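Local coordinates for Lmo1499 protein (Listeria monocytogenes, PDB 4IIW) that probably acts as a lytic endotransglycosylase at the cell membrane, cutting nascent peptidoglycan strands from within to end their elongation, at residues A149-A154 against I193-V198; R209-K214 against A308-K313; V237-I242 against G301-E306; D277-S282 against T286-G291. One frame throughout, in Å; residues are numbered along the deposited sequence.

Contact 1 (A149-A154 against I193-V198); sequences ASMIKA and IITEMV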
loop_
_atom_site.group_PDB
_atom_site.type_symbol
_atom_site.label_atom_id
_atom_site.label_comp_id
_atom_site.label_asym_id
_atom_site.label_seq_id
_atom_site.Cartn_x
_atom_site.Cartn_y
_atom_site.Cartn_z
ATOM N N ALA B 149 -22.042 -14.207 55.604
ATOM C CA ALA B 149 -22.968 -14.604 56.668
ATOM C C ALA B 149 -24.114 -15.474 56.106
ATOM O O ALA B 149 -24.548 -16.406 56.771
ATOM C CB ALA B 149 -23.524 -13.391 57.392
ATOM N N SER B 150 -24.578 -15.173 54.884
ATOM C CA SER B 150 -25.681 -15.929 54.264
ATOM C C SER B 150 -25.261 -17.354 53.949
ATOM O O SER B 150 -26.089 -18.255 53.993
ATOM C CB SER B 150 -26.250 -15.242 53.004
ATOM O OG SER B 150 -25.366 -15.285 51.898
HETATM N N MSE B 151 -23.982 -17.555 53.633
HETATM C CA MSE B 151 -23.462 -18.888 53.391
HETATM C C MSE B 151 -23.352 -19.666 54.710
HETATM O O MSE B 151 -23.644 -20.865 54.767
HETATM C CB MSE B 151 -22.099 -18.822 52.728
HETATM C CG MSE B 151 -22.091 -18.366 51.266
HETATM SE SE MSE B 151 -23.182 -19.423 50.042
HETATM C CE MSE B 151 -24.858 -18.425 50.233
ATOM N N ILE B 152 -22.928 -18.986 55.774
ATOM C CA ILE B 152 -22.820 -19.629 57.077
ATOM C C ILE B 152 -24.222 -20.081 57.517
ATOM O O ILE B 152 -24.382 -21.078 58.212
ATOM C CB ILE B 152 -22.185 -18.680 58.141
ATOM C CG1 ILE B 152 -20.721 -18.392 57.806
ATOM C CG2 ILE B 152 -22.229 -19.297 59.512
ATOM C CD1 ILE B 152 -20.127 -17.297 58.661
ATOM N N LYS B 153 -25.239 -19.361 57.082
ATOM C CA LYS B 153 -26.594 -19.701 57.442
ATOM C C LYS B 153 -27.166 -20.814 56.541
ATOM O O LYS B 153 -27.873 -21.703 57.023
ATOM C CB LYS B 153 -27.464 -18.434 57.357
ATOM C CG LYS B 153 -28.783 -18.495 58.130
ATOM C CD LYS B 153 -28.565 -18.527 59.664
ATOM C CE LYS B 153 -29.884 -18.679 60.413
ATOM N NZ LYS B 153 -30.608 -19.917 60.001
ATOM N N ALA B 154 -26.849 -20.771 55.248
ATOM C CA ALA B 154 -27.392 -21.727 54.281
ATOM C C ALA B 154 -26.733 -23.106 54.298
ATOM O O ALA B 154 -27.381 -24.114 53.965
ATOM C CB ALA B 154 -27.325 -21.140 52.859
ATOM N N ILE B 193 -23.846 -17.805 41.387
ATOM C CA ILE B 193 -22.766 -18.670 40.955
ATOM C C ILE B 193 -21.942 -19.183 42.127
ATOM O O ILE B 193 -21.712 -20.400 42.273
ATOM C CB ILE B 193 -21.847 -17.928 40.000
ATOM C CG1 ILE B 193 -22.623 -17.552 38.728
ATOM C CG2 ILE B 193 -20.622 -18.779 39.663
ATOM C CD1 ILE B 193 -21.846 -16.686 37.735
ATOM N N ILE B 194 -21.493 -18.259 42.965
ATOM C CA ILE B 194 -20.696 -18.628 44.122
ATOM C C ILE B 194 -21.502 -19.599 44.993
ATOM O O ILE B 194 -20.978 -20.599 45.465
ATOM C CB ILE B 194 -20.253 -17.376 44.904
ATOM C CG1 ILE B 194 -19.353 -16.517 44.011
ATOM C CG2 ILE B 194 -19.498 -17.756 46.169
ATOM C CD1 ILE B 194 -19.235 -15.076 44.469
ATOM N N THR B 195 -22.792 -19.332 45.168
ATOM C CA THR B 195 -23.612 -20.209 45.991
ATOM C C THR B 195 -23.576 -21.630 45.455
ATOM O O THR B 195 -23.473 -22.562 46.235
ATOM C CB THR B 195 -25.068 -19.716 46.122
ATOM O OG1 THR B 195 -25.075 -18.442 46.768
ATOM C CG2 THR B 195 -25.949 -20.712 46.945
ATOM N N GLU B 196 -23.647 -21.814 44.145
ATOM C CA GLU B 196 -23.627 -23.178 43.609
ATOM C C GLU B 196 -22.318 -23.904 43.908
ATOM O O GLU B 196 -22.307 -25.112 44.115
ATOM C CB GLU B 196 -23.909 -23.208 42.108
ATOM C CG GLU B 196 -25.329 -22.842 41.774
ATOM C CD GLU B 196 -26.327 -23.844 42.331
ATOM O OE1 GLU B 196 -26.274 -25.035 41.941
ATOM O OE2 GLU B 196 -27.181 -23.428 43.139
HETATM N N MSE B 197 -21.224 -23.167 43.952
HETATM C CA MSE B 197 -19.934 -23.763 44.238
HETATM C C MSE B 197 -19.845 -24.121 45.715
HETATM O O MSE B 197 -19.268 -25.166 46.071
HETATM C CB MSE B 197 -18.814 -22.821 43.844
HETATM C CG MSE B 197 -18.838 -22.452 42.363
HETATM SE SE MSE B 197 -17.407 -21.202 41.883
HETATM C CE MSE B 197 -17.851 -20.984 40.014
ATOM N N VAL B 198 -20.414 -23.281 46.577
ATOM C CA VAL B 198 -20.404 -23.581 48.005
ATOM C C VAL B 198 -21.298 -24.813 48.276
ATOM O O VAL B 198 -20.963 -25.672 49.087
ATOM C CB VAL B 198 -20.818 -22.370 48.871
ATOM C CG1 VAL B 198 -20.981 -22.785 50.310
ATOM C CG2 VAL B 198 -19.778 -21.259 48.758
#
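No flat group takes part where M151 meets T195 and V198, so there is no face or edge to assign. Aliphatic carbons, one selenium and one hydroxyl make the contact. M151 is a selenomethionine and supplies all of one side. Its chain bends at chi2 (-57°) and again at chi3 (90°). The bends turn the methyl CE to T195 and lay the selenium against V198. M151 SE sits 4.0 Å from V198 CB, and both methyls of V198 lie at nearly the same range. The selenium therefore rests on the whole branch of the valine. M151 CE is 3.5 Å from T195 OG1 and 4.2 Å from T195 CG2. CE is a methyl, so this is van der Waals contact; the hydroxyl itself is hydrogen-bonded to E191 O in its own helix. M151 and V198 are both buried. The contact joins helix 145-154 to helix 190-204. F147, one turn before M151, adds to the same interface by touching I194 and T195. On another side of helix 190-204, M197 packs on I122 and I126 of helix 119-129 and I193 on I126, and both touch L111 of strand 111-112.

Contact 2 (R209-K214 against A308-K313); sequences RDELTK and ALYPEK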
loop_
_atom_site.group_PDB
_atom_site.type_symbol
_atom_site.label_atom_id
_atom_site.label_comp_id
_atom_site.label_asym_id
_atom_site.label_seq_id
_atom_site.Cartn_x
_atom_site.Cartn_y
_atom_site.Cartn_z
ATOM N N ARG B 209 -17.905 -36.944 56.253
ATOM C CA ARG B 209 -18.491 -36.542 57.550
ATOM C C ARG B 209 -18.166 -37.493 58.682
ATOM O O ARG B 209 -17.702 -37.070 59.729
ATOM C CB ARG B 209 -20.020 -36.455 57.486
ATOM C CG ARG B 209 -20.592 -35.464 56.496
ATOM C CD ARG B 209 -20.287 -34.014 56.845
ATOM N NE ARG B 209 -20.947 -33.116 55.894
ATOM C CZ ARG B 209 -20.864 -31.795 55.921
ATOM N NH1 ARG B 209 -20.146 -31.193 56.864
ATOM N NH2 ARG B 209 -21.507 -31.076 55.000
ATOM N N ASP B 210 -18.438 -38.777 58.472
ATOM C CA ASP B 210 -18.210 -39.768 59.500
ATOM C C ASP B 210 -16.756 -39.806 59.959
ATOM O O ASP B 210 -16.494 -39.940 61.162
ATOM C CB ASP B 210 -18.661 -41.166 59.044
ATOM C CG ASP B 210 -20.182 -41.283 58.892
ATOM O OD1 ASP B 210 -20.879 -40.240 58.824
ATOM O OD2 ASP B 210 -20.681 -42.430 58.826
ATOM N N GLU B 211 -15.808 -39.690 59.031
ATOM C CA GLU B 211 -14.406 -39.735 59.432
ATOM C C GLU B 211 -14.002 -38.425 60.150
ATOM O O GLU B 211 -13.270 -38.456 61.135
ATOM C CB GLU B 211 -13.497 -40.068 58.245
ATOM C CG GLU B 211 -12.040 -40.312 58.639
ATOM C CD GLU B 211 -11.832 -41.510 59.602
ATOM O OE1 GLU B 211 -12.611 -42.495 59.555
ATOM O OE2 GLU B 211 -10.864 -41.471 60.390
ATOM N N LEU B 212 -14.501 -37.283 59.671
ATOM C CA LEU B 212 -14.231 -36.001 60.322
ATOM C C LEU B 212 -14.691 -36.004 61.794
ATOM O O LEU B 212 -13.968 -35.531 62.676
ATOM C CB LEU B 212 -14.933 -34.885 59.579
ATOM C CG LEU B 212 -14.382 -34.557 58.196
ATOM C CD1 LEU B 212 -15.356 -33.664 57.451
ATOM C CD2 LEU B 212 -13.001 -33.914 58.306
ATOM N N THR B 213 -15.892 -36.533 62.040
ATOM C CA THR B 213 -16.453 -36.628 63.386
ATOM C C THR B 213 -15.582 -37.529 64.277
ATOM O O THR B 213 -15.299 -37.198 65.427
ATOM C CB THR B 213 -17.913 -37.194 63.379
ATOM O OG1 THR B 213 -18.775 -36.351 62.593
ATOM C CG2 THR B 213 -18.472 -37.302 64.814
ATOM N N LYS B 214 -15.153 -38.664 63.734
ATOM C CA LYS B 214 -14.311 -39.602 64.469
ATOM C C LYS B 214 -12.946 -39.003 64.830
ATOM O O LYS B 214 -12.461 -39.203 65.926
ATOM C CB LYS B 214 -14.122 -40.893 63.667
ATOM C CG LYS B 214 -13.290 -41.941 64.399
ATOM C CD LYS B 214 -13.138 -43.204 63.580
ATOM C CE LYS B 214 -12.285 -44.224 64.300
ATOM N NZ LYS B 214 -12.171 -45.450 63.483
ATOM N N ALA B 308 -5.742 -36.043 53.252
ATOM C CA ALA B 308 -5.852 -35.300 54.498
ATOM C C ALA B 308 -6.447 -36.156 55.601
ATOM O O ALA B 308 -5.987 -36.104 56.723
ATOM C CB ALA B 308 -6.699 -34.009 54.299
ATOM N N LEU B 309 -7.473 -36.933 55.276
ATOM C CA LEU B 309 -8.132 -37.790 56.259
ATOM C C LEU B 309 -7.477 -39.148 56.457
ATOM O O LEU B 309 -7.577 -39.726 57.535
ATOM C CB LEU B 309 -9.593 -38.026 55.866
ATOM C CG LEU B 309 -10.530 -36.839 56.010
ATOM C CD1 LEU B 309 -11.932 -37.273 55.636
ATOM C CD2 LEU B 309 -10.493 -36.303 57.445
ATOM N N TYR B 310 -6.825 -39.656 55.417
ATOM C CA TYR B 310 -6.208 -40.978 55.461
ATOM C C TYR B 310 -4.761 -40.950 55.023
ATOM O O TYR B 310 -4.408 -41.503 53.997
ATOM C CB TYR B 310 -6.974 -41.932 54.552
ATOM C CG TYR B 310 -8.427 -42.099 54.909
ATOM C CD1 TYR B 310 -9.411 -41.376 54.247
ATOM C CD2 TYR B 310 -8.819 -42.992 55.902
ATOM C CE1 TYR B 310 -10.748 -41.537 54.560
ATOM C CE2 TYR B 310 -10.152 -43.157 56.227
ATOM C CZ TYR B 310 -11.110 -42.426 55.551
ATOM O OH TYR B 310 -12.428 -42.585 55.867
ATOM N N PRO B 311 -3.906 -40.313 55.810
ATOM C CA PRO B 311 -2.500 -40.270 55.436
ATOM C C PRO B 311 -1.809 -41.590 55.716
ATOM O O PRO B 311 -2.393 -42.456 56.365
ATOM C CB PRO B 311 -1.930 -39.169 56.339
ATOM C CG PRO B 311 -2.832 -39.136 57.509
ATOM C CD PRO B 311 -4.184 -39.577 57.053
ATOM N N GLU B 312 -0.583 -41.745 55.220
ATOM C CA GLU B 312 0.177 -42.946 55.488
ATOM C C GLU B 312 0.984 -42.779 56.775
ATOM O O GLU B 312 1.437 -41.684 57.104
ATOM C CB GLU B 312 1.096 -43.292 54.318
ATOM C CG GLU B 312 0.345 -43.614 53.035
ATOM C CD GLU B 312 1.209 -44.306 51.995
ATOM O OE1 GLU B 312 2.311 -44.776 52.353
ATOM O OE2 GLU B 312 0.779 -44.393 50.821
ATOM N N LYS B 313 1.147 -43.873 57.509
ATOM C CA LYS B 313 1.900 -43.856 58.752
ATOM C C LYS B 313 3.350 -44.013 58.353
ATOM O O LYS B 313 3.728 -45.061 57.838
ATOM C CB LYS B 313 1.460 -45.017 59.664
ATOM C CG LYS B 313 -0.067 -45.062 59.976
ATOM C CD LYS B 313 -0.562 -43.893 60.869
ATOM C CE LYS B 313 -0.026 -44.012 62.312
ATOM N NZ LYS B 313 -0.561 -42.979 63.246
#
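E211 and Y310 meet with their side chains slanted across each other, while L212 and L309 cross at about a right angle. The two pairs lie side by side. In the leucine pair only the ends touch: L212 CD2 is 3.6 Å from L309 CD2. The other methyl of L309 turns to the glutamate, with L309 CD1 4.1 Å from E211 CB.

E211 holds CG opposite its backbone N (chi1 -172°) and then bends at chi2 (62°). This brings the aliphatic part of the chain to the phenol end of Y310. E211 CG lies 3.6 Å from Y310 OH and 3.9 Å from Y310 CZ. It reaches the ring obliquely. The carboxylate and ring planes are 42° apart, so the two groups do not stack. No hydrogen bond links the segments directly. E211 OE2 is instead bonded to Q215 NE2. The same NE2 is bonded to L309 O, at the end of helix 302-309, so Q215 bridges the two sides. Y310 is the first residue to leave helical geometry there, and it is exposed.

The leucines are buried. Both also touch F222 of helix 219-232 and M217 of the loop before it. This buried leucine pair, with E211 and Y310 at its more open border, joins helix 209-215 to the C-terminal end of helix 302-309 over helix 219-232. It lies in a part of the YceG-like family region that has helices and loops but no strand between the two segments.

Contact 3 (V237-I242 against G301-E306); sequences VDRKMI and GDSSME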
loop_
_atom_site.group_PDB
_atom_site.type_symbol
_atom_site.label_atom_id
_atom_site.label_comp_id
_atom_site.label_asym_id
_atom_site.label_seq_id
_atom_site.Cartn_x
_atom_site.Cartn_y
_atom_site.Cartn_z
ATOM N N VAL B 237 2.113 -37.869 41.932
ATOM C CA VAL B 237 2.713 -38.014 43.270
ATOM C C VAL B 237 1.741 -38.630 44.287
ATOM O O VAL B 237 0.508 -38.447 44.196
ATOM C CB VAL B 237 3.274 -36.665 43.819
ATOM C CG1 VAL B 237 3.725 -36.816 45.265
ATOM C CG2 VAL B 237 4.428 -36.188 42.954
ATOM N N ASP B 238 2.314 -39.383 45.230
ATOM C CA ASP B 238 1.555 -40.018 46.291
ATOM C C ASP B 238 1.266 -38.958 47.360
ATOM O O ASP B 238 2.116 -38.611 48.181
ATOM C CB ASP B 238 2.321 -41.214 46.870
ATOM C CG ASP B 238 1.543 -41.946 47.962
ATOM O OD1 ASP B 238 2.088 -42.925 48.527
ATOM O OD2 ASP B 238 0.395 -41.545 48.263
ATOM N N ARG B 239 0.044 -38.450 47.316
ATOM C CA ARG B 239 -0.419 -37.418 48.215
ATOM C C ARG B 239 -0.566 -37.885 49.655
ATOM O O ARG B 239 -0.498 -37.086 50.570
ATOM C CB ARG B 239 -1.746 -36.888 47.696
ATOM C CG ARG B 239 -1.623 -36.087 46.386
ATOM C CD ARG B 239 -2.997 -35.792 45.802
ATOM N NE ARG B 239 -3.072 -34.533 45.055
ATOM C CZ ARG B 239 -3.034 -34.399 43.729
ATOM N NH1 ARG B 239 -2.913 -35.457 42.918
ATOM N NH2 ARG B 239 -3.127 -33.175 43.213
ATOM N N LYS B 240 -0.771 -39.172 49.864
ATOM C CA LYS B 240 -0.882 -39.686 51.221
ATOM C C LYS B 240 0.465 -39.637 51.970
ATOM O O LYS B 240 0.477 -39.660 53.198
ATOM C CB LYS B 240 -1.466 -41.095 51.227
ATOM C CG LYS B 240 -2.900 -41.129 50.799
ATOM C CD LYS B 240 -3.471 -42.534 50.794
ATOM C CE LYS B 240 -4.898 -42.531 50.258
ATOM N NZ LYS B 240 -5.435 -43.916 50.084
HETATM N N MSE B 241 1.580 -39.605 51.233
HETATM C CA MSE B 241 2.904 -39.465 51.840
HETATM C C MSE B 241 3.135 -37.998 52.125
HETATM O O MSE B 241 3.651 -37.639 53.177
HETATM C CB MSE B 241 4.031 -39.987 50.940
HETATM C CG MSE B 241 4.296 -41.479 51.016
HETATM SE SE MSE B 241 4.904 -42.022 52.781
HETATM C CE MSE B 241 5.227 -43.905 52.349
ATOM N N ILE B 242 2.764 -37.144 51.186
ATOM C CA ILE B 242 2.889 -35.719 51.415
ATOM C C ILE B 242 2.124 -35.370 52.684
ATOM O O ILE B 242 2.627 -34.649 53.550
ATOM C CB ILE B 242 2.337 -34.905 50.253
ATOM C CG1 ILE B 242 3.235 -35.077 49.028
ATOM C CG2 ILE B 242 2.256 -33.424 50.623
ATOM C CD1 ILE B 242 2.663 -34.432 47.745
ATOM N N GLY B 301 -9.031 -31.392 45.174
ATOM C CA GLY B 301 -9.646 -32.542 44.495
ATOM C C GLY B 301 -9.836 -33.656 45.509
ATOM O O GLY B 301 -9.303 -33.588 46.608
ATOM N N ASP B 302 -10.598 -34.684 45.159
ATOM C CA ASP B 302 -10.833 -35.780 46.097
ATOM C C ASP B 302 -9.539 -36.425 46.525
ATOM O O ASP B 302 -9.378 -36.820 47.687
ATOM C CB ASP B 302 -11.757 -36.818 45.493
ATOM C CG ASP B 302 -13.192 -36.374 45.504
ATOM O OD1 ASP B 302 -13.734 -36.161 46.615
ATOM O OD2 ASP B 302 -13.786 -36.255 44.409
ATOM N N SER B 303 -8.610 -36.529 45.587
ATOM C CA SER B 303 -7.329 -37.123 45.880
ATOM C C SER B 303 -6.710 -36.482 47.137
ATOM O O SER B 303 -6.352 -37.170 48.091
ATOM C CB SER B 303 -6.405 -36.971 44.681
ATOM O OG SER B 303 -5.190 -37.644 44.928
ATOM N N SER B 304 -6.608 -35.162 47.135
ATOM C CA SER B 304 -6.048 -34.447 48.275
ATOM C C SER B 304 -6.894 -34.584 49.526
ATOM O O SER B 304 -6.355 -34.708 50.630
ATOM C CB SER B 304 -5.855 -32.979 47.944
ATOM O OG SER B 304 -4.797 -32.839 47.015
HETATM N N MSE B 305 -8.210 -34.557 49.376
HETATM C CA MSE B 305 -9.077 -34.703 50.531
HETATM C C MSE B 305 -8.860 -36.058 51.210
HETATM O O MSE B 305 -8.747 -36.102 52.428
HETATM C CB MSE B 305 -10.532 -34.453 50.158
HETATM C CG MSE B 305 -10.816 -32.982 49.930
HETATM SE SE MSE B 305 -12.627 -32.655 49.371
HETATM C CE MSE B 305 -12.503 -30.733 49.072
ATOM N N GLU B 306 -8.798 -37.148 50.433
ATOM C CA GLU B 306 -8.495 -38.469 51.004
ATOM C C GLU B 306 -7.172 -38.461 51.744
ATOM O O GLU B 306 -7.054 -39.050 52.810
ATOM C CB GLU B 306 -8.403 -39.578 49.947
ATOM C CG GLU B 306 -9.547 -40.586 49.921
ATOM C CD GLU B 306 -9.097 -41.926 49.313
ATOM O OE1 GLU B 306 -9.746 -42.969 49.573
ATOM O OE2 GLU B 306 -8.064 -41.943 48.600
#
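R239 runs from its helix towards S303 and S304, and its CB already points at segment 301-306. R239 CG is 4.2 Å from S303 OG. CD lies beside both serine hydroxyls, and R239 CD to S304 OG is 3.7 Å. The chain bends at chi3 (149°), which turns the guanidinium past the serines. NE makes the one hydrogen bond across the contact. It is weak: R239 NE to S304 OG is 3.1 Å, with an angle of 134° at the hydrogen. R239 CZ is 4.0 Å from S304 OG and about as far from S303 OG. At the tip, R239 NH1 is 3.7 Å from S303 OG. Both hydroxyls meet the guanidinium obliquely. NH2 has a long, weak ion pair with E230 OE2. E230 OE1 is hydrogen-bonded to S304 OG and to G301 N, so E230 holds the start of helix 302-309 as well as the serine that meets R239. K240 extends to E306 in a long salt bridge, K240 NZ to E306 OE2 being 3.6 Å. D238 is the N-cap of helix 239-251 and accepts from K240 N through OD2. The side chain of R239 is about 8 Å from that of E232, the predicted catalytic residue. R239 has one weak hydrogen bond and one long, weak ion pair, so its tip is probably not rigidly fixed.

Contact 4 (D277-S282 against T286-G291); sequences DLEVDS and TYKNNG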
loop_
_atom_site.group_PDB
_atom_site.type_symbol
_atom_site.label_atom_id
_atom_site.label_comp_id
_atom_site.label_asym_id
_atom_site.label_seq_id
_atom_site.Cartn_x
_atom_site.Cartn_y
_atom_site.Cartn_z
ATOM N N ASP B 277 10.750 -13.305 49.696
ATOM C CA ASP B 277 9.370 -13.758 49.845
ATOM C C ASP B 277 9.194 -14.608 51.110
ATOM O O ASP B 277 8.160 -14.536 51.777
ATOM C CB ASP B 277 8.931 -14.552 48.607
ATOM C CG ASP B 277 8.880 -13.698 47.344
ATOM O OD1 ASP B 277 8.802 -12.449 47.445
ATOM O OD2 ASP B 277 8.903 -14.287 46.244
ATOM N N LEU B 278 10.213 -15.395 51.445
ATOM C CA LEU B 278 10.172 -16.258 52.633
ATOM C C LEU B 278 10.111 -15.458 53.939
ATOM O O LEU B 278 9.761 -16.001 54.993
ATOM C CB LEU B 278 11.387 -17.198 52.663
ATOM C CG LEU B 278 11.542 -18.155 51.473
ATOM C CD1 LEU B 278 12.862 -18.923 51.555
ATOM C CD2 LEU B 278 10.357 -19.113 51.370
ATOM N N GLU B 279 10.438 -14.170 53.869
ATOM C CA GLU B 279 10.426 -13.317 55.047
ATOM C C GLU B 279 9.093 -12.561 55.227
ATOM O O GLU B 279 8.870 -11.953 56.272
ATOM C CB GLU B 279 11.613 -12.337 54.986
ATOM C CG GLU B 279 11.886 -11.597 56.299
ATOM C CD GLU B 279 12.966 -10.546 56.176
ATOM O OE1 GLU B 279 13.688 -10.532 55.158
ATOM O OE2 GLU B 279 13.099 -9.726 57.107
ATOM N N VAL B 280 8.200 -12.629 54.230
ATOM C CA VAL B 280 6.904 -11.916 54.279
ATOM C C VAL B 280 6.134 -12.093 55.592
ATOM O O VAL B 280 5.927 -13.216 56.060
ATOM C CB VAL B 280 5.976 -12.342 53.154
ATOM C CG1 VAL B 280 5.653 -13.822 53.266
ATOM C CG2 VAL B 280 4.702 -11.520 53.209
ATOM N N ASP B 281 5.699 -10.970 56.163
ATOM C CA ASP B 281 4.977 -10.965 57.435
ATOM C C ASP B 281 3.524 -11.295 57.192
ATOM O O ASP B 281 2.780 -10.457 56.707
ATOM C CB ASP B 281 5.099 -9.587 58.118
ATOM C CG ASP B 281 4.415 -9.534 59.487
ATOM O OD1 ASP B 281 3.940 -10.587 59.971
ATOM O OD2 ASP B 281 4.361 -8.432 60.086
ATOM N N SER B 282 3.127 -12.523 57.525
ATOM C CA SER B 282 1.744 -12.987 57.324
ATOM C C SER B 282 1.493 -14.300 58.052
ATOM O O SER B 282 2.329 -15.201 58.008
ATOM C CB SER B 282 1.441 -13.201 55.832
ATOM O OG SER B 282 0.147 -13.766 55.634
ATOM N N THR B 286 4.124 -20.200 56.390
ATOM C CA THR B 286 4.479 -21.381 57.180
ATOM C C THR B 286 5.977 -21.542 57.425
ATOM O O THR B 286 6.403 -22.525 58.022
ATOM C CB THR B 286 3.907 -22.658 56.577
ATOM O OG1 THR B 286 4.356 -22.790 55.218
ATOM C CG2 THR B 286 2.373 -22.614 56.627
ATOM N N TYR B 287 6.771 -20.591 56.943
ATOM C CA TYR B 287 8.192 -20.552 57.253
ATOM C C TYR B 287 8.396 -19.778 58.557
ATOM O O TYR B 287 9.369 -20.010 59.270
ATOM C CB TYR B 287 8.990 -19.891 56.134
ATOM C CG TYR B 287 9.300 -20.810 54.983
ATOM C CD1 TYR B 287 8.349 -21.086 54.010
ATOM C CD2 TYR B 287 10.557 -21.399 54.864
ATOM C CE1 TYR B 287 8.635 -21.930 52.956
ATOM C CE2 TYR B 287 10.856 -22.240 53.808
ATOM C CZ TYR B 287 9.889 -22.505 52.858
ATOM O OH TYR B 287 10.178 -23.349 51.810
ATOM N N LYS B 288 7.465 -18.869 58.861
ATOM C CA LYS B 288 7.535 -18.034 60.072
ATOM C C LYS B 288 6.542 -18.370 61.183
ATOM O O LYS B 288 6.598 -17.787 62.237
ATOM C CB LYS B 288 7.378 -16.553 59.706
ATOM C CG LYS B 288 8.635 -15.950 59.087
ATOM C CD LYS B 288 8.611 -14.422 59.128
ATOM C CE LYS B 288 9.964 -13.824 58.716
ATOM N NZ LYS B 288 11.099 -14.186 59.621
ATOM N N ASN B 289 5.641 -19.308 60.950
ATOM C CA ASN B 289 4.626 -19.659 61.942
ATOM C C ASN B 289 4.455 -21.144 62.031
ATOM O O ASN B 289 4.497 -21.826 61.003
ATOM C CB ASN B 289 3.282 -19.078 61.517
ATOM C CG ASN B 289 3.282 -17.576 61.485
ATOM O OD1 ASN B 289 3.322 -16.936 62.520
ATOM N ND2 ASN B 289 3.204 -17.008 60.300
ATOM N N ASN B 290 4.259 -21.659 63.240
ATOM C CA ASN B 290 3.990 -23.078 63.392
ATOM C C ASN B 290 2.514 -23.357 63.106
ATOM O O ASN B 290 1.699 -22.433 63.043
ATOM C CB ASN B 290 4.367 -23.568 64.778
ATOM C CG ASN B 290 5.871 -23.543 65.014
ATOM O OD1 ASN B 290 6.447 -22.518 65.399
ATOM N ND2 ASN B 290 6.508 -24.692 64.817
ATOM N N GLY B 291 2.172 -24.626 62.903
ATOM C CA GLY B 291 0.784 -25.016 62.652
ATOM C C GLY B 291 0.372 -24.855 61.202
ATOM O O GLY B 291 1.196 -24.612 60.323
#
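L278, K288 and Y287 bury the most surface between these two segments. L278 lies over one face of the Y287 ring. Its methyl CD2 is 3.7 Å from the centroid of the Y287 ring and only 12° off the ring normal. This is a CH-pi contact, with the methyl above the ring centre. The ring also has a polar hold, since Y287 OH is hydrogen-bonded to D259 OD1. The bond at OH fixes where the tip lies, and the methyl packs on the ring face.

K288 runs up to the backbone at E279, across the course of the chain. Its CE is 3.3 Å from E279 O, and K288 CE to E279 CG is 3.8 Å. The chain is extended as far as CE and then bends at chi4 (-63°). The amino group does not reach the carboxylate: K288 NZ is 5.5 Å from E279 OE2. The opposite charges may still attract weakly. Further on, N289 ND2 is 3.0 Å from S282 O, and the same nitrogen is hydrogen-bonded to N285 O. N285 also fastens the turn between the segments, because its ND2 bonds to L278 O and V280 O.

The contact closes a short loop just after helix 275-278. The side chain of Y287 is about 7 Å from that of E232, the predicted catalytic residue. Helix 259-265 packs against both segments. Its V262 touches D277 and Y287, its A265 touches S282, and T261 is hydrogen-bonded to T286. Helix 302-309 follows later in the chain.

From the N terminus, contact 1 closes first. It brings helix 190-204 back to helix 145-154 across 38 intervening residues and is complete before the others open. Contact 2 then opens at helix 209-215 and spans the longest loop, 93 residues, to the end of helix 302-309. Contact 3 lies within that span and joins the start of helix 239-251 to the start of helix 302-309. Contact 4 lies within contact 3 as a tight local turn. None of the loops cross. Contacts 2 and 3 share helix 302-309 and touch each other, with E312 N probably hydrogen-bonded to K240 O. Contacts 1 and 4 stand apart.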